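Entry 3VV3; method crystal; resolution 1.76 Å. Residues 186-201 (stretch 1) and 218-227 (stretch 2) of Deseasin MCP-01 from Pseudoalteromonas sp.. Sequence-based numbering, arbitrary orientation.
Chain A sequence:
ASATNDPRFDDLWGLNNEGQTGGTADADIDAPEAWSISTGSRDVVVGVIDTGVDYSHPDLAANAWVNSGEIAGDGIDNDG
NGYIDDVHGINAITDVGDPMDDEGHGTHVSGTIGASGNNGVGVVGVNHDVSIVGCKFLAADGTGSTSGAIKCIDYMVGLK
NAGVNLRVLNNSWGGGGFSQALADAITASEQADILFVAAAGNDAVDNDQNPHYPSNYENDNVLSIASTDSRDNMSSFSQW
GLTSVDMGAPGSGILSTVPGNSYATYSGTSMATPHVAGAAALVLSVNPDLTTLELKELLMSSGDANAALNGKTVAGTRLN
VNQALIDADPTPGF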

# COMPACT_ATOMS: atom_id res chain seq x y z
N ILE A 186 -3.84 18.06 16.87
CA ILE A 186 -2.66 17.42 17.42
C ILE A 186 -2.17 18.17 18.65
O ILE A 186 -1.76 17.57 19.64
N THR A 187 -2.24 19.50 18.60
CA THR A 187 -1.90 20.31 19.76
C THR A 187 -2.79 19.96 20.95
O THR A 187 -2.31 19.86 22.08
N ALA A 188 -4.07 19.73 20.69
CA ALA A 188 -4.98 19.35 21.77
C ALA A 188 -4.60 18.00 22.34
O ALA A 188 -4.70 17.78 23.55
N SER A 189 -4.18 17.08 21.47
CA SER A 189 -3.75 15.77 21.94
C SER A 189 -2.50 15.91 22.83
O SER A 189 -2.35 15.17 23.81
N GLU A 190 -1.63 16.86 22.50
CA GLU A 190 -0.45 17.09 23.35
C GLU A 190 -0.86 17.54 24.74
O GLU A 190 -0.29 17.10 25.73
N GLN A 191 -1.84 18.43 24.83
CA GLN A 191 -2.26 18.91 26.14
C GLN A 191 -2.87 17.77 26.96
O GLN A 191 -2.87 17.81 28.19
N ALA A 192 -3.37 16.75 26.26
CA ALA A 192 -3.95 15.57 26.91
C ALA A 192 -2.93 14.47 27.22
O ALA A 192 -3.30 13.38 27.68
N ASP A 193 -1.66 14.75 26.96
CA ASP A 193 -0.54 13.83 27.22
C ASP A 193 -0.54 12.61 26.31
O ASP A 193 -0.25 11.49 26.74
N ILE A 194 -0.84 12.84 25.03
CA ILE A 194 -0.89 11.76 24.05
C ILE A 194 0.27 11.87 23.07
O ILE A 194 0.58 12.95 22.58
N LEU A 195 0.91 10.73 22.80
CA LEU A 195 2.00 10.65 21.84
C LEU A 195 1.41 10.29 20.49
O LEU A 195 0.66 9.33 20.38
N PHE A 196 1.76 11.07 19.46
CA PHE A 196 1.17 10.94 18.13
C PHE A 196 2.23 10.33 17.22
O PHE A 196 3.10 11.05 16.73
N VAL A 197 2.17 9.02 17.03
CA VAL A 197 3.17 8.33 16.21
C VAL A 197 2.72 8.34 14.76
O VAL A 197 1.57 8.04 14.46
N ALA A 198 3.63 8.68 13.84
CA ALA A 198 3.24 8.90 12.45
C ALA A 198 4.27 8.33 11.48
O ALA A 198 5.46 8.38 11.74
N ALA A 199 3.79 7.81 10.35
CA ALA A 199 4.64 7.17 9.36
C ALA A 199 5.31 8.20 8.47
O ALA A 199 4.69 9.18 8.07
N ALA A 200 6.58 7.97 8.13
CA ALA A 200 7.32 8.96 7.36
C ALA A 200 6.96 8.97 5.87
O ALA A 200 7.19 9.96 5.18
N GLY A 201 6.38 7.88 5.37
CA GLY A 201 6.01 7.78 3.97
C GLY A 201 6.88 6.82 3.17
O GLY A 201 8.01 6.54 3.57
N GLU A 218 5.31 20.00 13.21
CA GLU A 218 6.39 20.29 14.16
C GLU A 218 5.98 20.17 15.63
O GLU A 218 6.78 20.39 16.55
N ASN A 219 4.72 19.80 15.85
CA ASN A 219 4.22 19.54 17.19
C ASN A 219 5.18 18.63 17.96
O ASN A 219 5.65 17.62 17.44
N ASP A 220 5.49 19.00 19.20
CA ASP A 220 6.47 18.22 19.97
C ASP A 220 6.06 16.77 20.25
O ASP A 220 6.93 15.92 20.46
N ASN A 221 4.76 16.48 20.26
CA ASN A 221 4.32 15.11 20.58
C ASN A 221 4.22 14.21 19.34
O ASN A 221 3.82 13.05 19.44
N VAL A 222 4.57 14.74 18.18
CA VAL A 222 4.62 13.92 16.97
C VAL A 222 5.93 13.15 16.92
O VAL A 222 7.01 13.74 17.05
N LEU A 223 5.84 11.83 16.76
CA LEU A 223 7.02 10.99 16.65
C LEU A 223 6.98 10.33 15.28
O LEU A 223 6.11 9.50 15.01
N SER A 224 7.89 10.74 14.40
CA SER A 224 7.85 10.38 12.98
C SER A 224 8.80 9.24 12.69
O SER A 224 9.98 9.32 13.03
N ILE A 225 8.29 8.21 12.02
CA ILE A 225 9.02 6.94 11.95
C ILE A 225 9.38 6.51 10.52
O ILE A 225 8.51 6.41 9.66
N ALA A 226 10.67 6.28 10.28
CA ALA A 226 11.14 5.69 9.03
C ALA A 226 11.15 4.18 9.18
O ALA A 226 11.12 3.65 10.30
N SER A 227 11.21 3.48 8.05
CA SER A 227 11.18 2.02 8.04
C SER A 227 12.57 1.41 7.86
O SER A 227 13.38 1.92 7.09

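Two parallel strands, 195-199 and 222-227, form the spine of this contact, and the helix that ends near Gln-191 is tied to the turn leading into the second strand. The backbone ladder satisfies itself in a regular alternation: Phe-196 N donates to Asn-221 O (2.9 Å), Leu-223 N to Phe-196 O (2.8 Å), Ala-198 N to Leu-223 O (2.9 Å), Ile-225 N to Ala-198 O (2.8 Å), and Ala-200 N to Ile-225 O (2.9 Å). Phe-196 and Ala-198 on one strand, and Leu-223 and Ile-225 on the other, use both N and O across the contact; the residues between them, Val-197 and Ser-224, do not, as a parallel pairing requires. The side chains are left to pack above and below the sheet.

The most instructive side chain is Asn-221, which has the largest area covered of any residue here. It is the third residue of the type I turn from Asn-219 to Val-222, which Val-222 N closes on Asn-219 O at 3.2 Å; it points toward the first stretch and adopts chi1 p. Its amide nitrogen does double duty: ND2 donates almost linearly to Ile-194 O (2.9 Å) and, at a more bent angle, to Ser-189 OG (3.0 Å). Ser-189, itself p, passes the chain onward, its OG donating to Ile-186 O at 2.6 Å. One buried amide therefore satisfies a carbonyl just before the strand and a hydroxyl on the helix, joining three backbone segments. Glu-190 N lies 3.4 Å from Asn-221 ND2, but both are donors and do not bond; the helix provides for that nitrogen through Ile-186 O, 2.9 Å from Glu-190 N.

At the surface, water settles an electrostatic problem. Glu-190, extended with chi1 and chi2 both t, brings its OE2 to 4.4 Å from Asp-220 OD2, a pair of like charges. One water donates to both, 2.7 Å from Glu-190 OE2 and 2.6 Å from Asp-220 OD2. A second donates to Glu-190 OE1 (2.7 Å) and accepts from Asp-220 N (2.8 Å), so both carboxylate oxygens of Glu-190 have a donor.

Apolar packing fills the rest. Ile-186 (m, t) points toward the second stretch and sets its CG2 3.8 Å from CG2 of Val-222 (t). On the sheet face carrying Phe-196, Val-222, Ala-198 and Ser-224, the ring of Phe-196 (t) meets Val-222 obliquely, CD1 to CG2 at 4.1 Å. The other face carries Val-197, Leu-223, Ala-199 and Ile-225; there Val-197 (t) places CG1 3.8 Å from CG1 of Ile-225 (m, m). Leu-195 (t, p) starts away but its end returns, with CD1 4.2 Å from Leu-223 CB.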

# COMPACT_ATOMS: atom_id res chain seq x y z
CB ILE A 186 -1.54 17.29 16.37
CG1 ILE A 186 -2.01 16.37 15.24
CG2 ILE A 186 -0.25 16.77 17.01
CD1 ILE A 186 -1.09 16.35 14.02
CB THR A 187 -1.98 21.81 19.45
OG1 THR A 187 -0.95 22.14 18.51
CG2 THR A 187 -1.80 22.63 20.72
CB ALA A 188 -6.43 19.34 21.29
CB SER A 189 -3.51 14.80 20.77
OG SER A 189 -2.31 15.09 20.08
CB GLU A 190 0.52 18.11 22.74
CG GLU A 190 1.80 18.24 23.58
CD GLU A 190 2.84 19.15 22.97
OE1 GLU A 190 2.56 19.80 21.94
OE2 GLU A 190 3.96 19.22 23.54
CB GLN A 191 -3.24 20.10 26.03
CG GLN A 191 -2.84 21.19 25.03
CD GLN A 191 -1.38 21.63 25.14
OE1 GLN A 191 -0.92 22.05 26.20
NE2 GLN A 191 -0.65 21.55 24.02
CB ALA A 192 -5.10 15.00 26.06
CB ASP A 193 -0.50 13.41 28.69
CG ASP A 193 -0.40 14.60 29.64
OD1 ASP A 193 0.41 15.51 29.37
OD2 ASP A 193 -1.13 14.62 30.65
CB ILE A 194 -2.23 11.80 23.29
CG1 ILE A 194 -3.39 11.60 24.27
CG2 ILE A 194 -2.27 10.73 22.18
CD1 ILE A 194 -4.77 11.76 23.64
CB LEU A 195 2.98 9.56 22.28
CG LEU A 195 4.19 9.29 21.39
CD1 LEU A 195 5.20 10.41 21.55
CD2 LEU A 195 4.80 7.94 21.76
CB PHE A 196 0.77 12.34 17.61
CG PHE A 196 -0.04 12.33 16.32
CD1 PHE A 196 0.59 12.20 15.09
CD2 PHE A 196 -1.42 12.48 16.35
CE1 PHE A 196 -0.15 12.21 13.91
CE2 PHE A 196 -2.17 12.48 15.18
CZ PHE A 196 -1.53 12.34 13.96
CB VAL A 197 3.37 6.88 16.68
CG1 VAL A 197 4.60 6.28 16.04
CG2 VAL A 197 3.48 6.84 18.21
CB ALA A 198 3.04 10.39 12.18
CB ALA A 199 3.80 6.24 8.50
CB ALA A 200 8.84 8.78 7.54
CB GLU A 218 6.98 21.67 13.87
CG GLU A 218 7.72 21.75 12.53
CD GLU A 218 8.15 23.16 12.20
OE1 GLU A 218 7.84 24.08 12.98
OE2 GLU A 218 8.81 23.35 11.15
CB ASN A 219 2.83 18.90 17.11
CG ASN A 219 1.80 19.81 16.44
OD1 ASN A 219 0.83 20.22 17.08
ND2 ASN A 219 2.00 20.13 15.17
CB ASP A 220 6.81 18.92 21.29
CG ASP A 220 7.69 20.15 21.09
OD1 ASP A 220 8.51 20.15 20.15
OD2 ASP A 220 7.56 21.10 21.89
CB ASN A 221 2.98 15.12 21.32
CG ASN A 221 1.86 15.69 20.48
OD1 ASN A 221 2.07 16.63 19.71
ND2 ASN A 221 0.67 15.12 20.62
CB VAL A 222 4.47 14.79 15.69
CG1 VAL A 222 4.78 13.98 14.44
CG2 VAL A 222 3.07 15.41 15.62
CB LEU A 223 7.05 9.97 17.79
CG LEU A 223 8.12 8.87 17.78
CD1 LEU A 223 9.52 9.44 17.63
CD2 LEU A 223 8.02 8.02 19.04
CB SER A 224 8.23 11.58 12.09
OG SER A 224 7.32 12.63 12.24
CB ILE A 225 8.19 5.82 12.62
CG1 ILE A 225 7.87 6.22 14.08
CG2 ILE A 225 8.92 4.49 12.54
CD1 ILE A 225 9.09 6.60 14.89
CB ALA A 226 12.55 6.20 8.68
CB SER A 227 10.25 1.53 6.92
OG SER A 227 10.30 0.12 6.82
O HOH W 1 4.21 21.25 20.37
O HOH W 2 5.56 21.41 23.60